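Local coordinates for putative amidohydrolase (Unidentified, PDB 3MKV), which probably acts as a zinc-dependent prolidase of the amidohydrolase superfamily, hydrolysing dipeptides that end in proline, at residues Gly60-His65 and Phe102-Asp107. Numbering follows the deposited sequence.
Sequences GLIDLH and FTTVRD. With ZN (zinc ion), chain I.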
ATOM      1  N   GLY A  60      15.346  11.923  48.713  1.00 53.74           N
ATOM      2  CA  GLY A  60      14.813  12.504  47.481  1.00 53.35           C
ATOM      3  C   GLY A  60      13.344  12.181  47.286  1.00 50.15           C
ATOM      4  O   GLY A  60      12.894  11.066  47.571  1.00 50.91           O
ATOM      5  N   LEU A  61      12.581  13.161  46.815  1.00 49.68           N
ATOM      6  CA  LEU A  61      11.154  12.954  46.612  1.00 48.60           C
ATOM      7  C   LEU A  61      10.918  12.242  45.280  1.00 52.23           C
ATOM      8  O   LEU A  61      11.707  12.387  44.344  1.00 49.43           O
ATOM      9  CB  LEU A  61      10.413  14.281  46.615  1.00 46.71           C
ATOM     10  CG  LEU A  61      10.582  15.208  47.810  1.00 46.39           C
ATOM     11  CD1 LEU A  61      10.213  16.620  47.383  1.00 51.96           C
ATOM     12  CD2 LEU A  61       9.696  14.757  48.950  1.00 49.32           C
ATOM     13  N   ILE A  62       9.823  11.486  45.209  1.00 54.73           N
ATOM     14  CA  ILE A  62       9.463  10.715  44.019  1.00 48.04           C
ATOM     15  C   ILE A  62       8.059  11.090  43.534  1.00 49.19           C
ATOM     16  O   ILE A  62       7.106  11.053  44.301  1.00 51.40           O
ATOM     17  CB  ILE A  62       9.521   9.195  44.326  1.00 52.83           C
ATOM     18  CG1 ILE A  62      10.880   8.834  44.949  1.00 41.50           C
ATOM     19  CG2 ILE A  62       9.223   8.363  43.073  1.00 51.23           C
ATOM     20  CD1 ILE A  62      11.088   7.347  45.197  1.00 34.94           C
ATOM     21  N   ASP A  63       7.932  11.467  42.265  1.00 50.56           N
ATOM     22  CA  ASP A  63       6.604  11.694  41.679  1.00 50.30           C
ATOM     23  C   ASP A  63       6.260  10.618  40.643  1.00 52.55           C
ATOM     24  O   ASP A  63       6.971  10.440  39.641  1.00 42.38           O
ATOM     25  CB  ASP A  63       6.473  13.096  41.077  1.00 45.59           C
ATOM     26  CG  ASP A  63       5.060  13.398  40.620  1.00 49.33           C
ATOM     27  OD1 ASP A  63       4.315  12.445  40.305  1.00 48.88           O
ATOM     28  OD2 ASP A  63       4.686  14.588  40.565  1.00 49.13           O
ATOM     29  N   LEU A  64       5.158   9.910  40.899  1.00 52.93           N
ATOM     30  CA  LEU A  64       4.817   8.696  40.160  1.00 49.03           C
ATOM     31  C   LEU A  64       3.979   8.960  38.921  1.00 47.63           C
ATOM     32  O   LEU A  64       3.631   8.030  38.193  1.00 50.95           O
ATOM     33  CB  LEU A  64       4.083   7.704  41.066  1.00 50.33           C
ATOM     34  CG  LEU A  64       4.898   6.886  42.064  1.00 50.62           C
ATOM     35  CD1 LEU A  64       3.985   5.909  42.824  1.00 31.42           C
ATOM     36  CD2 LEU A  64       6.017   6.137  41.343  1.00 45.70           C
ATOM     37  N   HIS A  65       3.650  10.219  38.672  1.00 46.56           N
ATOM     38  CA  HIS A  65       2.809  10.543  37.523  1.00 46.15           C
ATOM     39  C   HIS A  65       3.083  11.932  36.961  1.00 46.51           C
ATOM     40  O   HIS A  65       2.426  12.896  37.312  1.00 53.79           O
ATOM     41  CB  HIS A  65       1.319  10.391  37.866  1.00 42.19           C
ATOM     42  CG  HIS A  65       0.437  10.280  36.665  1.00 42.39           C
ATOM     43  ND1 HIS A  65      -0.376   9.191  36.435  1.00 49.40           N
ATOM     44  CD2 HIS A  65       0.254  11.113  35.614  1.00 44.44           C
ATOM     45  CE1 HIS A  65      -1.023   9.359  35.295  1.00 43.87           C
ATOM     46  NE2 HIS A  65      -0.656  10.517  34.777  1.00 37.31           N
ATOM     47  N   PHE A 102      12.423  16.750  43.542  1.00 50.91           N
ATOM     48  CA  PHE A 102      12.059  15.471  42.955  1.00 50.38           C
ATOM     49  C   PHE A 102      13.244  14.832  42.238  1.00 51.89           C
ATOM     50  O   PHE A 102      13.633  15.249  41.149  1.00 49.66           O
ATOM     51  CB  PHE A 102      10.837  15.621  42.048  1.00 48.91           C
ATOM     52  CG  PHE A 102       9.594  16.008  42.792  1.00 50.51           C
ATOM     53  CD1 PHE A 102       8.789  15.041  43.372  1.00 48.19           C
ATOM     54  CD2 PHE A 102       9.244  17.345  42.945  1.00 58.74           C
ATOM     55  CE1 PHE A 102       7.644  15.392  44.072  1.00 45.66           C
ATOM     56  CE2 PHE A 102       8.099  17.705  43.647  1.00 55.61           C
ATOM     57  CZ  PHE A 102       7.297  16.721  44.213  1.00 44.58           C
ATOM     58  N   THR A 103      13.821  13.817  42.879  1.00 50.21           N
ATOM     59  CA  THR A 103      15.036  13.200  42.382  1.00 49.76           C
ATOM     60  C   THR A 103      14.720  12.015  41.485  1.00 52.16           C
ATOM     61  O   THR A 103      15.568  11.558  40.719  1.00 49.09           O
ATOM     62  CB  THR A 103      16.011  12.811  43.525  1.00 45.36           C
ATOM     63  OG1 THR A 103      15.304  12.125  44.562  1.00 56.27           O
ATOM     64  CG2 THR A 103      16.646  14.049  44.119  1.00 46.74           C
ATOM     65  N   THR A 104      13.489  11.521  41.585  1.00 52.06           N
ATOM     66  CA  THR A 104      13.014  10.496  40.666  1.00 51.38           C
ATOM     67  C   THR A 104      11.584  10.822  40.262  1.00 50.69           C
ATOM     68  O   THR A 104      10.801  11.322  41.074  1.00 48.99           O
ATOM     69  CB  THR A 104      13.048   9.077  41.280  1.00 50.84           C
ATOM     70  OG1 THR A 104      14.395   8.706  41.588  1.00 37.90           O
ATOM     71  CG2 THR A 104      12.476   8.060  40.295  1.00 48.41           C
ATOM     72  N   VAL A 105      11.253  10.557  39.001  1.00 45.86           N
ATOM     73  CA  VAL A 105       9.863  10.615  38.566  1.00 46.68           C
ATOM     74  C   VAL A 105       9.476   9.432  37.681  1.00 48.81           C
ATOM     75  O   VAL A 105      10.311   8.863  36.967  1.00 46.15           O
ATOM     76  CB  VAL A 105       9.545  11.922  37.837  1.00 48.90           C
ATOM     77  CG1 VAL A 105       9.616  13.109  38.814  1.00 41.58           C
ATOM     78  CG2 VAL A 105      10.492  12.106  36.629  1.00 51.18           C
ATOM     79  N   ARG A 106       8.203   9.058  37.742  1.00 51.39           N
ATOM     80  CA  ARG A 106       7.666   8.085  36.804  1.00 46.36           C
ATOM     81  C   ARG A 106       6.850   8.849  35.790  1.00 49.80           C
ATOM     82  O   ARG A 106       5.862   9.510  36.135  1.00 47.00           O
ATOM     83  CB  ARG A 106       6.800   7.039  37.505  1.00 48.14           C
ATOM     84  CG  ARG A 106       6.444   5.847  36.626  1.00 38.70           C
ATOM     85  CD  ARG A 106       5.578   4.863  37.375  1.00 43.25           C
ATOM     86  NE  ARG A 106       4.295   5.456  37.747  1.00 42.92           N
ATOM     87  CZ  ARG A 106       3.250   4.755  38.164  1.00 42.53           C
ATOM     88  NH1 ARG A 106       3.342   3.437  38.243  1.00 44.12           N
ATOM     89  NH2 ARG A 106       2.118   5.365  38.491  1.00 47.03           N
ATOM     90  N   ASP A 107       7.280   8.785  34.536  1.00 53.62           N
ATOM     91  CA  ASP A 107       6.554   9.467  33.484  1.00 53.20           C
ATOM     92  C   ASP A 107       5.443   8.562  32.965  1.00 51.54           C
ATOM     93  O   ASP A 107       5.679   7.408  32.596  1.00 49.56           O
ATOM     94  CB  ASP A 107       7.483   9.933  32.364  1.00 51.34           C
ATOM     95  CG  ASP A 107       6.745  10.707  31.295  1.00 57.52           C
ATOM     96  OD1 ASP A 107       6.031  10.078  30.485  1.00 67.22           O
ATOM     97  OD2 ASP A 107       6.864  11.943  31.266  1.00 61.51           O
TER
HETATM   98 ZN    ZN I 425      -1.326  11.600  33.170  1.00 59.68          ZN
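The carbonyl oxygen Leu64 O is gripped twice by Arg106: NE donates at 2.7 Å, in the carbonyl plane and on a lone pair, while NH2 adds a weak bond. The oxygen lies in the guanidinium plane, at its edge; the bend at chi3 (63°) turns the arginine chain back onto it, and Leu64 CD2 lies over one guanidinium face. The chain turns at Leu64; before it, Leu61-Asp63 pair with Phe102-Arg106 as parallel strands, 14° apart. Arg106 N bonds Asp63 O at 2.7 Å, and Asp63 N donates to Thr104 O. A beta bulge follows from the register slip between Leu61 and Ile62: Leu61 O takes Thr103 N at 2.9 Å and, weakly, Thr104 N. Leu61 CD1 sits over the Phe102 ring face, 4.3 Å from its centroid and 8° off the normal, a CH-pi contact on the side of the sheet that also carries Asp63. Asp63 OD1 accepts His65 N at 2.8 Å, closing an Asx turn, while OD2 bonds Thr325 and Gln335. His65 NE2 binds zinc with His67, Asp326 and modified Lys193; His65 ND1 is hydrogen-bonded to Glu253, which salt-bridges Arg106 NH2. Glu253, backed by Arg106, is thus a second-shell partner consistent with fixing the imidazole's orientation, while Asp63 holds the His65 backbone.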